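Local coordinates for protein methyltransferase (Streptomyces avermitilis, PDB 3GIW) that probably acts as an S-adenosyl-L-methionine-dependent methyltransferase of Rossmann-like fold, though its substrate and exact function remain unknown, at residues Q248-H253 with A257-I262; Q122-S127 with T133-A138; D139-A144 with H171-E176; A25-Y30 with D46-E51; D64-A69 with T165-V170. All coordinates share one frame; numbering follows the deposited sequence. Where two conformers were deposited one is given.

Interaction 1 of 5, residues Q248-H253 with A257-I262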
# COMPACT_ATOMS: atom_id res chain seq x y z
N GLN A 248 -10.50 -9.52 -5.53
CA GLN A 248 -10.75 -8.80 -4.29
C GLN A 248 -9.80 -9.29 -3.18
O GLN A 248 -9.53 -10.46 -3.08
CB GLN A 248 -12.20 -8.92 -3.85
CG GLN A 248 -13.19 -8.13 -4.71
CD GLN A 248 -14.58 -8.24 -4.09
OE1 GLN A 248 -15.22 -9.29 -4.13
NE2 GLN A 248 -15.02 -7.15 -3.43
N VAL A 249 -9.29 -8.37 -2.37
CA VAL A 249 -8.21 -8.71 -1.44
C VAL A 249 -8.54 -9.85 -0.51
O VAL A 249 -7.63 -10.65 -0.19
CB VAL A 249 -7.67 -7.52 -0.61
CG1 VAL A 249 -6.89 -6.59 -1.49
CG2 VAL A 249 -8.75 -6.76 0.17
N HIS A 250 -9.79 -10.01 -0.07
CA HIS A 250 -10.13 -11.09 0.86
C HIS A 250 -10.18 -12.46 0.19
O HIS A 250 -10.31 -13.48 0.87
CB HIS A 250 -11.44 -10.78 1.58
CG HIS A 250 -12.62 -10.79 0.68
ND1 HIS A 250 -12.70 -10.01 -0.46
CD2 HIS A 250 -13.81 -11.44 0.78
CE1 HIS A 250 -13.87 -10.21 -1.04
NE2 HIS A 250 -14.57 -11.06 -0.30
N LYS A 251 -10.09 -12.47 -1.13
CA LYS A 251 -10.05 -13.70 -1.93
C LYS A 251 -8.63 -14.09 -2.41
O LYS A 251 -8.47 -15.08 -3.12
CB LYS A 251 -10.99 -13.53 -3.15
CG LYS A 251 -12.42 -13.33 -2.74
CD LYS A 251 -13.37 -13.28 -3.93
CE LYS A 251 -14.76 -12.98 -3.44
NZ LYS A 251 -15.80 -13.15 -4.52
N TRP A 252 -7.63 -13.29 -2.04
CA TRP A 252 -6.23 -13.55 -2.42
C TRP A 252 -5.54 -14.37 -1.33
O TRP A 252 -5.25 -13.84 -0.26
CB TRP A 252 -5.48 -12.23 -2.70
CG TRP A 252 -4.17 -12.38 -3.41
CD1 TRP A 252 -3.97 -12.28 -4.75
CD2 TRP A 252 -2.89 -12.70 -2.82
NE1 TRP A 252 -2.65 -12.50 -5.05
CE2 TRP A 252 -1.97 -12.79 -3.89
CE3 TRP A 252 -2.43 -12.90 -1.52
CZ2 TRP A 252 -0.60 -13.09 -3.68
CZ3 TRP A 252 -1.08 -13.22 -1.31
CH2 TRP A 252 -0.18 -13.29 -2.39
N HIS A 253 -5.26 -15.64 -1.61
CA HIS A 253 -4.60 -16.57 -0.66
C HIS A 253 -5.19 -16.44 0.76
O HIS A 253 -4.45 -16.17 1.74
CB HIS A 253 -3.08 -16.35 -0.66
CG HIS A 253 -2.40 -16.64 -1.96
ND1 HIS A 253 -1.22 -17.34 -2.04
CD2 HIS A 253 -2.70 -16.28 -3.23
CE1 HIS A 253 -0.85 -17.44 -3.31
NE2 HIS A 253 -1.74 -16.83 -4.05
N ALA A 257 -9.69 -17.89 8.34
CA ALA A 257 -10.61 -16.85 8.83
C ALA A 257 -10.69 -15.59 7.94
O ALA A 257 -11.49 -14.69 8.23
CB ALA A 257 -10.22 -16.45 10.25
N THR A 258 -9.91 -15.53 6.87
CA THR A 258 -9.79 -14.29 6.08
C THR A 258 -11.13 -13.66 5.64
O THR A 258 -11.27 -12.43 5.68
CB THR A 258 -8.91 -14.50 4.82
OG1 THR A 258 -7.53 -14.57 5.21
CG2 THR A 258 -9.12 -13.34 3.81
N ALA A 259 -12.09 -14.48 5.20
CA ALA A 259 -13.36 -13.94 4.67
C ALA A 259 -14.56 -14.16 5.60
O ALA A 259 -15.71 -14.01 5.17
CB ALA A 259 -13.65 -14.51 3.27
N ASP A 260 -14.30 -14.50 6.87
CA ASP A 260 -15.37 -14.77 7.84
C ASP A 260 -16.32 -13.58 8.01
O ASP A 260 -15.90 -12.52 8.51
N GLY A 261 -17.57 -13.75 7.60
CA GLY A 261 -18.59 -12.68 7.66
C GLY A 261 -18.42 -11.51 6.69
O GLY A 261 -19.07 -10.47 6.85
N ILE A 262 -17.57 -11.67 5.68
CA ILE A 262 -17.31 -10.60 4.72
C ILE A 262 -18.02 -10.86 3.40
O ILE A 262 -17.81 -11.87 2.73
CB ILE A 262 -15.79 -10.46 4.46
CG1 ILE A 262 -15.05 -10.18 5.78
CG2 ILE A 262 -15.53 -9.34 3.44
CD1 ILE A 262 -13.52 -10.11 5.62
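H250 meets T258, A259 and I262 within the long connection between antiparallel strands 240-248 and 269-275, the last two strands of a class I methyltransferase-like sheet. Two backbone devices shape this connection. At residues 249-251 the chain makes a short 3-10 turn, in which K251 N bonds to Q248 O at 2.9 Å. On the other side, a type I turn from A257 to D260 runs straight into a type II turn from A259 to I262, closed by I262 N to A259 O at 3.0 Å; G261 takes up the positive phi of the second turn. The apolar contacts gather at one carbon of the imidazole. I262 CG2 comes in obliquely, 3.8 Å from H250 CD2. A259 CB sits at the ring edge near its plane, 4.0 Å from H250 CD2. H250 and I262 run alongside each other, pointing opposite ways. With chi1 at 67°, H250 CG lies between its own backbone N and carbonyl carbon, which turns the ring toward the double turn. K251 CG covers one ring face, 3.8 Å above the plane. T258 splits its two branches: OG1 accepts from D255 N within the same loop, while the methyl, anti to the backbone N, presses on the 3-10 turn, bringing T258 CG2 to 3.2 Å from H250 O.

Interaction 2 of 5, residues Q122-S127 with T133-A138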
# COMPACT_ATOMS: atom_id res chain seq x y z
N GLN A 122 10.98 6.13 13.77
CA GLN A 122 11.84 5.21 14.56
C GLN A 122 11.45 3.71 14.44
O GLN A 122 12.33 2.84 14.32
CB GLN A 122 11.86 5.64 16.05
CG GLN A 122 12.85 4.86 16.89
CD GLN A 122 12.35 3.50 17.38
OE1 GLN A 122 11.15 3.25 17.50
NE2 GLN A 122 13.30 2.63 17.71
N GLY A 123 10.16 3.41 14.52
CA GLY A 123 9.70 2.01 14.39
C GLY A 123 9.99 1.37 13.04
O GLY A 123 10.23 0.17 12.95
N LEU A 124 9.99 2.19 11.99
CA LEU A 124 10.37 1.72 10.65
C LEU A 124 11.87 1.42 10.59
O LEU A 124 12.29 0.54 9.84
CB LEU A 124 9.98 2.75 9.58
CG LEU A 124 8.49 3.09 9.52
CD1 LEU A 124 8.29 4.18 8.46
CD2 LEU A 124 7.64 1.86 9.24
N LEU A 125 12.66 2.19 11.33
CA LEU A 125 14.11 2.07 11.32
C LEU A 125 14.68 0.99 12.26
O LEU A 125 15.89 0.68 12.20
CB LEU A 125 14.72 3.45 11.65
CG LEU A 125 14.43 4.59 10.67
CD1 LEU A 125 15.03 5.92 11.13
CD2 LEU A 125 14.91 4.23 9.27
N ALA A 126 13.83 0.42 13.11
CA ALA A 126 14.22 -0.63 14.06
C ALA A 126 14.37 -1.99 13.37
O ALA A 126 13.45 -2.81 13.36
CB ALA A 126 13.23 -0.72 15.20
N SER A 127 15.57 -2.22 12.84
CA SER A 127 15.91 -3.38 12.02
C SER A 127 16.60 -4.45 12.85
O SER A 127 17.23 -4.14 13.86
CB SER A 127 16.83 -2.94 10.90
OG SER A 127 17.17 -4.02 10.04
N THR A 133 16.99 -1.23 7.20
CA THR A 133 15.81 -0.46 6.78
C THR A 133 16.15 1.02 6.71
O THR A 133 17.07 1.52 7.39
CB THR A 133 14.60 -0.67 7.72
OG1 THR A 133 14.89 -0.05 8.99
CG2 THR A 133 14.29 -2.13 7.91
N ALA A 134 15.36 1.73 5.93
CA ALA A 134 15.50 3.17 5.79
C ALA A 134 14.12 3.79 5.50
O ALA A 134 13.19 3.09 5.08
CB ALA A 134 16.48 3.48 4.65
N TYR A 135 14.03 5.09 5.72
CA TYR A 135 12.82 5.87 5.45
C TYR A 135 13.19 7.08 4.64
O TYR A 135 14.16 7.80 4.97
CB TYR A 135 12.09 6.31 6.74
CG TYR A 135 10.88 7.17 6.42
CD1 TYR A 135 9.75 6.59 5.85
CD2 TYR A 135 10.90 8.57 6.58
CE1 TYR A 135 8.66 7.36 5.48
CE2 TYR A 135 9.79 9.35 6.18
CZ TYR A 135 8.67 8.74 5.64
OH TYR A 135 7.55 9.42 5.24
N VAL A 136 12.42 7.31 3.57
CA VAL A 136 12.60 8.44 2.67
C VAL A 136 11.26 9.19 2.59
O VAL A 136 10.24 8.60 2.32
CB VAL A 136 13.02 7.91 1.22
CG1 VAL A 136 13.03 9.04 0.18
CG2 VAL A 136 14.35 7.15 1.26
N GLU A 137 11.26 10.49 2.88
CA GLU A 137 10.10 11.33 2.62
C GLU A 137 10.17 11.82 1.18
O GLU A 137 11.06 12.59 0.83
CB GLU A 137 10.06 12.52 3.58
CG GLU A 137 8.78 13.31 3.52
CD GLU A 137 8.79 14.45 4.51
OE1 GLU A 137 9.45 15.48 4.24
OE2 GLU A 137 8.17 14.31 5.58
N ALA A 138 9.23 11.37 0.35
CA ALA A 138 9.24 11.67 -1.10
C ALA A 138 7.88 11.42 -1.69
O ALA A 138 7.05 10.69 -1.13
CB ALA A 138 10.31 10.85 -1.82
O HOH W 1 17.51 1.20 10.14
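L125 and T133 bring their CA atoms within 5.5 Å where the weakly bonded helical turn 122-125 ends beside the start of strand 132-137. Beyond it A126 centres an inverse gamma turn, after which S127 comes back beside T133. The direct polar link is T133 OG1 donating to L124 O at 2.8 Å; the hydroxyl lies in the carbonyl plane, on a lone pair, with a C=O to donor angle of 131°. A chi1 of 69° swings OG1 toward the helix end and leaves T133 CG2 4.0 Å from S127 CB. Water 1 makes a second bridge, donating to L125 O at 2.7 Å and to T133 O at 2.8 Å, so two successive carbonyls of the last helical turn are tied to one strand residue. Apolar contacts continue along the strand: L125 CD2 lies over the backbone, 3.7 Å from A134 CA, and L124 CD1 comes obliquely to Y135 CD1 at 3.8 Å. The contact closes the second half of the right-handed beta-alpha-beta crossover from strand 107-112 to the parallel edge strand 132-137. Y135 also packs on Y110 and on D112, a residue that binds S-adenosyl-L-homocysteine, while T133 leans on helix 95-102.

Interaction 3 of 5, residues D139-A144 with H171-E176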
# COMPACT_ATOMS: atom_id res chain seq x y z
N ASP A 139 7.67 12.02 -2.87
CA ASP A 139 6.43 11.92 -3.62
C ASP A 139 6.64 11.03 -4.84
O ASP A 139 7.58 11.25 -5.64
CB ASP A 139 6.02 13.31 -4.10
CG ASP A 139 4.56 13.40 -4.49
OD1 ASP A 139 4.02 12.43 -5.07
OD2 ASP A 139 3.95 14.45 -4.19
N MSE A 140 5.77 10.02 -4.99
CA MSE A 140 5.89 9.07 -6.10
C MSE A 140 5.75 9.73 -7.48
O MSE A 140 6.14 9.15 -8.48
CB MSE A 140 4.91 7.91 -5.94
CG MSE A 140 3.44 8.28 -6.07
SE MSE A 140 2.23 6.87 -5.49
CE MSE A 140 2.28 5.84 -6.46
N LEU A 141 5.24 10.95 -7.52
CA LEU A 141 5.23 11.74 -8.76
C LEU A 141 6.64 12.09 -9.29
O LEU A 141 6.79 12.48 -10.45
CB LEU A 141 4.40 13.00 -8.57
CG LEU A 141 2.93 12.73 -8.26
CD1 LEU A 141 2.14 14.00 -8.01
CD2 LEU A 141 2.30 11.93 -9.39
N ASP A 142 7.66 11.95 -8.45
CA ASP A 142 9.04 12.16 -8.84
C ASP A 142 9.82 10.89 -8.53
O ASP A 142 10.54 10.81 -7.54
CB ASP A 142 9.62 13.36 -8.09
CG ASP A 142 11.04 13.72 -8.53
OD1 ASP A 142 11.62 13.06 -9.44
OD2 ASP A 142 11.59 14.67 -7.94
N PRO A 143 9.65 9.85 -9.36
CA PRO A 143 10.47 8.65 -9.16
C PRO A 143 11.99 8.82 -8.92
O PRO A 143 12.55 8.01 -8.17
CB PRO A 143 10.18 7.81 -10.41
CG PRO A 143 8.77 8.26 -10.84
CD PRO A 143 8.66 9.69 -10.45
N ALA A 144 12.67 9.80 -9.54
CA ALA A 144 14.12 10.01 -9.30
C ALA A 144 14.48 10.35 -7.86
O ALA A 144 15.50 9.87 -7.32
CB ALA A 144 14.68 11.11 -10.23
N HIS A 171 -5.03 4.92 -5.79
CA HIS A 171 -6.32 5.58 -6.06
C HIS A 171 -6.29 7.07 -5.70
O HIS A 171 -7.21 7.81 -6.05
CB HIS A 171 -7.46 4.86 -5.34
CG HIS A 171 -7.04 4.20 -4.08
ND1 HIS A 171 -6.66 2.88 -4.01
CD2 HIS A 171 -6.81 4.71 -2.85
CE1 HIS A 171 -6.31 2.58 -2.77
NE2 HIS A 171 -6.39 3.68 -2.04
N PHE A 172 -5.24 7.52 -5.02
CA PHE A 172 -5.03 8.94 -4.78
C PHE A 172 -4.23 9.67 -5.89
O PHE A 172 -4.04 10.89 -5.84
CB PHE A 172 -4.40 9.20 -3.40
CG PHE A 172 -5.28 8.77 -2.26
CD1 PHE A 172 -6.49 9.45 -2.01
CD2 PHE A 172 -4.90 7.70 -1.46
CE1 PHE A 172 -7.31 9.05 -0.96
CE2 PHE A 172 -5.74 7.28 -0.40
CZ PHE A 172 -6.91 7.97 -0.16
N VAL A 173 -3.77 8.90 -6.87
CA VAL A 173 -3.19 9.41 -8.10
C VAL A 173 -4.31 9.35 -9.18
O VAL A 173 -4.75 8.28 -9.67
CB VAL A 173 -1.97 8.58 -8.57
CG1 VAL A 173 -1.26 9.31 -9.75
CG2 VAL A 173 -0.97 8.26 -7.40
N LEU A 174 -4.67 10.54 -9.57
CA LEU A 174 -5.59 10.83 -10.64
C LEU A 174 -4.87 10.81 -12.02
O LEU A 174 -3.62 10.98 -12.12
CB LEU A 174 -6.27 12.19 -10.37
CG LEU A 174 -7.26 12.36 -9.19
CD1 LEU A 174 -8.73 12.69 -9.61
CD2 LEU A 174 -7.25 11.21 -8.14
N ASP A 175 -5.70 10.58 -13.03
CA ASP A 175 -5.23 10.18 -14.35
C ASP A 175 -4.28 11.16 -15.03
O ASP A 175 -3.41 10.73 -15.81
CB ASP A 175 -6.41 9.86 -15.26
CG ASP A 175 -6.99 8.48 -15.01
OD1 ASP A 175 -6.30 7.61 -14.41
OD2 ASP A 175 -8.15 8.26 -15.43
N GLU A 176 -4.40 12.45 -14.74
CA GLU A 176 -3.52 13.43 -15.37
C GLU A 176 -2.03 13.23 -15.05
O GLU A 176 -1.18 13.67 -15.81
CB GLU A 176 -3.96 14.88 -15.06
CG GLU A 176 -3.47 15.42 -13.72
CD GLU A 176 -4.17 16.71 -13.33
OE1 GLU A 176 -5.30 16.63 -12.78
OE2 GLU A 176 -3.57 17.80 -13.56
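M140, a selenomethionine here, and V173 meet end on, joining the loop after strand 132-137 to the loop between strand 163-167 and helix 179-187. The contact between the two segments is apolar. M140 SE lies 4.0 Å from V173 CG2, and this pair carries most of it. A chi1 of 67° at M140 tucks CG between the backbone N and the carbonyl carbon and sends the side chain out toward the valine. The other branch of V173 serves the next residue: V173 CG1, anti to the backbone N, faces L141 CD2 at a looser 4.4 Å. The main chains stay well apart, and L141 CA and V173 CA are separated by 8.8 Å. Polar bonds order the first loop from within. D139 OD1 accepts from L141 N at 3.1 Å in an Asx turn; the N-H points almost straight at it (172°), but from above the carboxylate plane. D142 N returns to D139 O at 2.9 Å, closing a type I turn that carries M140 and L141 at its corner. D139 and M140 both belong to the S-adenosyl-L-homocysteine site, empty of that ligand here; a glycerol instead bonds M140 N and, weakly, D139 OD1. The turn is thus shaped largely by hydrogen bonds of its own, while its link to V173 is a small dispersion contact, which implies little directional constraint between the two loops.

Interaction 4 of 5, residues A25-Y30 with D46-E51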
# COMPACT_ATOMS: atom_id res chain seq x y z
N ALA A 25 -3.63 8.90 5.32
CA ALA A 25 -2.97 7.90 6.16
C ALA A 25 -3.53 7.91 7.57
O ALA A 25 -3.58 6.88 8.25
CB ALA A 25 -1.48 8.17 6.19
N ARG A 26 -3.88 9.10 8.04
CA ARG A 26 -4.40 9.29 9.39
C ARG A 26 -5.85 8.82 9.52
O ARG A 26 -6.24 8.26 10.56
CB ARG A 26 -4.27 10.78 9.80
CG ARG A 26 -2.82 11.32 9.69
CD ARG A 26 -2.75 12.83 9.90
NE ARG A 26 -1.56 13.39 9.22
CZ ARG A 26 -1.21 14.68 9.32
NH1 ARG A 26 -1.96 15.51 10.03
NH2 ARG A 26 -0.12 15.12 8.70
N ILE A 27 -6.67 9.05 8.48
CA ILE A 27 -8.02 8.46 8.47
C ILE A 27 -7.93 6.94 8.54
O ILE A 27 -8.66 6.29 9.31
CB ILE A 27 -8.80 8.88 7.18
CG1 ILE A 27 -9.09 10.38 7.18
CG2 ILE A 27 -10.09 8.06 7.03
CD1 ILE A 27 -9.53 10.94 5.82
N TYR A 28 -7.04 6.36 7.74
CA TYR A 28 -6.89 4.90 7.71
C TYR A 28 -6.51 4.41 9.13
O TYR A 28 -7.10 3.45 9.67
CB TYR A 28 -5.82 4.55 6.68
CG TYR A 28 -5.52 3.09 6.48
CD1 TYR A 28 -4.52 2.46 7.20
CD2 TYR A 28 -6.18 2.34 5.51
CE1 TYR A 28 -4.22 1.13 6.98
CE2 TYR A 28 -5.86 1.03 5.27
CZ TYR A 28 -4.88 0.42 6.00
OH TYR A 28 -4.58 -0.90 5.71
N ASP A 29 -5.53 5.07 9.75
CA ASP A 29 -5.12 4.66 11.08
C ASP A 29 -6.26 4.78 12.10
O ASP A 29 -6.44 3.87 12.92
CB ASP A 29 -3.90 5.46 11.55
CG ASP A 29 -3.14 4.78 12.67
OD1 ASP A 29 -2.71 3.63 12.48
OD2 ASP A 29 -2.96 5.41 13.72
N TYR A 30 -7.00 5.88 12.06
CA TYR A 30 -8.18 6.06 12.92
C TYR A 30 -9.13 4.87 12.76
O TYR A 30 -9.52 4.22 13.74
CB TYR A 30 -8.89 7.38 12.60
CG TYR A 30 -10.26 7.46 13.22
CD1 TYR A 30 -10.40 7.52 14.60
CD2 TYR A 30 -11.41 7.44 12.45
CE1 TYR A 30 -11.64 7.58 15.18
CE2 TYR A 30 -12.66 7.51 13.00
CZ TYR A 30 -12.77 7.58 14.39
OH TYR A 30 -14.03 7.62 15.00
N ASP A 46 -15.61 9.17 10.42
CA ASP A 46 -16.98 8.97 10.92
C ASP A 46 -18.03 9.31 9.83
O ASP A 46 -19.00 8.57 9.67
CB ASP A 46 -17.22 9.78 12.19
CG ASP A 46 -16.50 9.23 13.39
OD1 ASP A 46 -15.98 8.10 13.35
OD2 ASP A 46 -16.50 9.93 14.44
N ALA A 47 -17.82 10.37 9.07
CA ALA A 47 -18.72 10.71 7.95
C ALA A 47 -18.70 9.61 6.90
O ALA A 47 -19.74 9.26 6.32
CB ALA A 47 -18.33 12.07 7.32
N MSE A 48 -17.52 9.06 6.62
CA MSE A 48 -17.42 8.02 5.60
C MSE A 48 -18.05 6.70 6.02
O MSE A 48 -18.71 6.02 5.22
CB MSE A 48 -15.97 7.81 5.26
CG MSE A 48 -15.35 9.02 4.61
SE MSE A 48 -13.39 8.90 4.58
CE MSE A 48 -13.11 10.56 3.62
N SER A 49 -17.85 6.33 7.29
CA SER A 49 -18.49 5.12 7.83
C SER A 49 -20.03 5.23 7.86
O SER A 49 -20.71 4.21 7.75
CB SER A 49 -17.96 4.78 9.23
OG SER A 49 -16.60 4.41 9.19
N ARG A 50 -20.57 6.46 8.00
CA ARG A 50 -22.01 6.65 7.93
C ARG A 50 -22.52 6.31 6.52
O ARG A 50 -23.61 5.76 6.36
CB ARG A 50 -22.41 8.08 8.34
CG ARG A 50 -22.40 8.32 9.86
CD ARG A 50 -22.65 9.79 10.20
NE ARG A 50 -22.55 10.03 11.64
CZ ARG A 50 -22.69 11.22 12.20
NH1 ARG A 50 -22.91 12.29 11.44
NH2 ARG A 50 -22.62 11.36 13.53
N GLU A 51 -21.75 6.66 5.50
CA GLU A 51 -22.10 6.33 4.11
C GLU A 51 -21.88 4.85 3.78
O GLU A 51 -22.65 4.26 3.02
CB GLU A 51 -21.29 7.20 3.13
CG GLU A 51 -21.54 8.70 3.27
CD GLU A 51 -22.94 9.12 2.85
OE1 GLU A 51 -23.62 8.39 2.12
OE2 GLU A 51 -23.35 10.22 3.24
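Y30 OH donates to D46 OD1 at 2.6 Å, a short bond that joins helix 24-31 to helix 39-51. The carboxylate oxygen sits at the edge of the phenol, in the ring plane, and D46 OD1 lies 3.4 Å from Y30 CE2 as well as near the hydroxyl. The tyrosine meets the carboxylate on the syn side of OD1, 24° out of the carboxylate plane; ring and carboxylate planes are turned 63° apart, and the two side chains cross at about a right angle. Y30 CG stands anti to the backbone N (chi1 167°), which sends the ring out from its helix to meet the aspartate. The second oxygen, D46 OD2, makes a salt bridge with K42 one helical turn earlier, so each oxygen of the carboxylate has its own partner, and both would be expected to favour the ionised form. The apolar half of the contact lies one turn back along the first helix. There I27 CG2 touches M48 SE, the selenium of a selenomethionine, at 4.2 Å, again with the side chains crossing at about a right angle. M48 is extended beyond CG, which carries SE across the gap between helices whose nearest CA atoms, I27 and D46, are 9.3 Å apart. Y37 packs edge-to-face with the Y30 ring. Helix 207-219 covers both apolar partners through Y217, L55 at the start of helix 55-75 adds to the packing of M48, and Y28, which binds S-adenosyl-L-homocysteine, reaches from helix 24-31 to N62 of helix 55-75.

Interaction 5 of 5, residues D64-A69 with T165-V170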
# COMPACT_ATOMS: atom_id res chain seq x y z
N ASP A 64 -4.55 -6.79 6.25
CA ASP A 64 -4.35 -8.23 6.34
C ASP A 64 -3.76 -8.79 5.03
O ASP A 64 -2.88 -9.65 5.04
CB ASP A 64 -5.67 -8.95 6.66
CG ASP A 64 -6.17 -8.72 8.09
OD1 ASP A 64 -5.40 -8.29 8.95
OD2 ASP A 64 -7.37 -8.99 8.32
N TRP A 65 -4.25 -8.26 3.90
CA TRP A 65 -3.76 -8.63 2.58
C TRP A 65 -2.27 -8.29 2.46
O TRP A 65 -1.49 -9.12 1.98
CB TRP A 65 -4.59 -7.95 1.45
CG TRP A 65 -4.05 -8.34 0.09
CD1 TRP A 65 -4.34 -9.46 -0.60
CD2 TRP A 65 -3.07 -7.63 -0.68
NE1 TRP A 65 -3.61 -9.51 -1.76
CE2 TRP A 65 -2.81 -8.40 -1.82
CE3 TRP A 65 -2.39 -6.42 -0.50
CZ2 TRP A 65 -1.88 -8.00 -2.78
CZ3 TRP A 65 -1.45 -6.07 -1.45
CH2 TRP A 65 -1.23 -6.83 -2.57
N MSE A 66 -1.87 -7.10 2.88
CA MSE A 66 -0.45 -6.75 2.84
C MSE A 66 0.36 -7.81 3.58
O MSE A 66 1.39 -8.25 3.10
CB MSE A 66 -0.19 -5.37 3.48
CG MSE A 66 1.30 -4.97 3.48
SE MSE A 66 2.36 -5.59 5.01
CE MSE A 66 2.02 -4.17 6.21
N ASN A 67 -0.11 -8.20 4.76
CA ASN A 67 0.59 -9.18 5.56
C ASN A 67 0.76 -10.50 4.77
O ASN A 67 1.86 -11.07 4.74
CB ASN A 67 -0.13 -9.49 6.88
CG ASN A 67 -0.21 -8.31 7.85
OD1 ASN A 67 0.43 -7.28 7.69
ND2 ASN A 67 -0.96 -8.51 8.91
N ARG A 68 -0.29 -11.00 4.13
CA ARG A 68 -0.21 -12.24 3.38
C ARG A 68 0.66 -12.09 2.12
O ARG A 68 1.42 -13.00 1.79
CB ARG A 68 -1.61 -12.76 3.02
CG ARG A 68 -2.48 -13.03 4.21
CD ARG A 68 -3.68 -13.87 3.88
NE ARG A 68 -4.53 -13.38 2.79
CZ ARG A 68 -5.35 -12.33 2.87
NH1 ARG A 68 -5.48 -11.64 3.99
NH2 ARG A 68 -6.03 -11.94 1.80
N ALA A 69 0.57 -10.95 1.43
CA ALA A 69 1.36 -10.72 0.22
C ALA A 69 2.86 -10.66 0.55
O ALA A 69 3.68 -11.28 -0.16
CB ALA A 69 0.89 -9.50 -0.53
N THR A 165 6.23 -2.60 -3.54
CA THR A 165 4.89 -2.63 -2.93
C THR A 165 4.23 -1.25 -3.01
O THR A 165 4.79 -0.26 -2.51
CB THR A 165 4.92 -3.22 -1.49
OG1 THR A 165 5.81 -2.49 -0.67
CG2 THR A 165 5.47 -4.66 -1.52
N VAL A 166 3.07 -1.18 -3.66
CA VAL A 166 2.32 0.08 -3.87
C VAL A 166 0.89 -0.23 -3.38
O VAL A 166 0.03 -0.60 -4.17
CB VAL A 166 2.35 0.56 -5.34
CG1 VAL A 166 1.72 1.92 -5.45
CG2 VAL A 166 3.82 0.61 -5.86
N ILE A 167 0.70 -0.13 -2.06
CA ILE A 167 -0.48 -0.64 -1.36
C ILE A 167 -1.29 0.51 -0.76
O ILE A 167 -0.79 1.38 -0.06
CB ILE A 167 -0.03 -1.65 -0.30
CG1 ILE A 167 0.68 -2.83 -0.99
CG2 ILE A 167 -1.26 -2.10 0.53
CD1 ILE A 167 1.30 -3.89 -0.08
N ALA A 168 -2.58 0.54 -1.13
CA ALA A 168 -3.52 1.50 -0.56
C ALA A 168 -3.09 2.95 -0.84
O ALA A 168 -3.22 3.84 0.01
CB ALA A 168 -3.74 1.24 0.96
N ILE A 169 -2.56 3.20 -2.04
CA ILE A 169 -2.10 4.55 -2.42
C ILE A 169 -2.52 5.00 -3.83
O ILE A 169 -2.79 6.18 -4.06
CB ILE A 169 -0.55 4.67 -2.29
CG1 ILE A 169 -0.08 6.04 -2.82
CG2 ILE A 169 0.15 3.58 -3.04
CD1 ILE A 169 1.29 6.44 -2.36
N VAL A 170 -2.57 4.08 -4.79
CA VAL A 170 -2.66 4.47 -6.17
C VAL A 170 -3.97 5.19 -6.54
O VAL A 170 -4.04 6.01 -7.50
CB VAL A 170 -2.34 3.26 -7.10
CG1 VAL A 170 -3.57 2.40 -7.36
CG2 VAL A 170 -1.72 3.79 -8.40
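M66 and I167 hold their CA atoms 7.4 Å apart where helix 55-75 packs on strand 163-167, a helix-on-sheet packing of the Rossmann-like methyltransferase core close to the centre of the molecule. The contact is wholly apolar, and one strand side chain carries it. I167 points at the helix, and its CD1 methyl touches two consecutive helical residues, W65 and M66, reached in directions roughly at right angles. W65 CZ3, on the six-membered ring, lies 3.8 Å from I167 CD1, which approaches obliquely, while I167 CG1 sits in the plane of the indole at its edge, 3.9 Å from the same CZ3. M66 is a selenomethionine whose side chain crosses the isoleucine at about a right angle. In the conformer described, M66 CG is 3.7 Å from I167 CD1 and M66 CB 4.1 Å. The chain then bends at chi2 (-87°) and again at chi3, so that the selenium end leads away from the strand and the aliphatic root does the touching. I167 also packs on N62, one turn earlier on the helix and a residue that binds S-adenosyl-L-homocysteine, so the contact lies beside that site. The indole is itself steadied within the helix: W65 CG is anti to its backbone N (chi1 179°), which leans the ring toward the next turn, where A69 CB rests 3.8 Å above one face, offset toward the rim.

How the interactions relate
From the N terminus, interaction 4 closes first, a short loop pairing helices 24-31 and 39-51; helix 55-75 follows and opens interaction 5. The 95-residue loop that interaction 5 closes holds the whole of interaction 2, at the edge strand of the same sheet. Interaction 3 begins directly after interaction 2 and crosses interaction 5, its segments alternating with those of the latter, and M140 packs against I169. Interaction 1 closes last, in the connection between strands 240-248 and 269-275. It touches interaction 5 through R68, whose NH2 probably hydrogen-bonds W252 O, and through the meeting indoles of W65 and W252, so helix 55-75 is held between sheet and C-terminal loop.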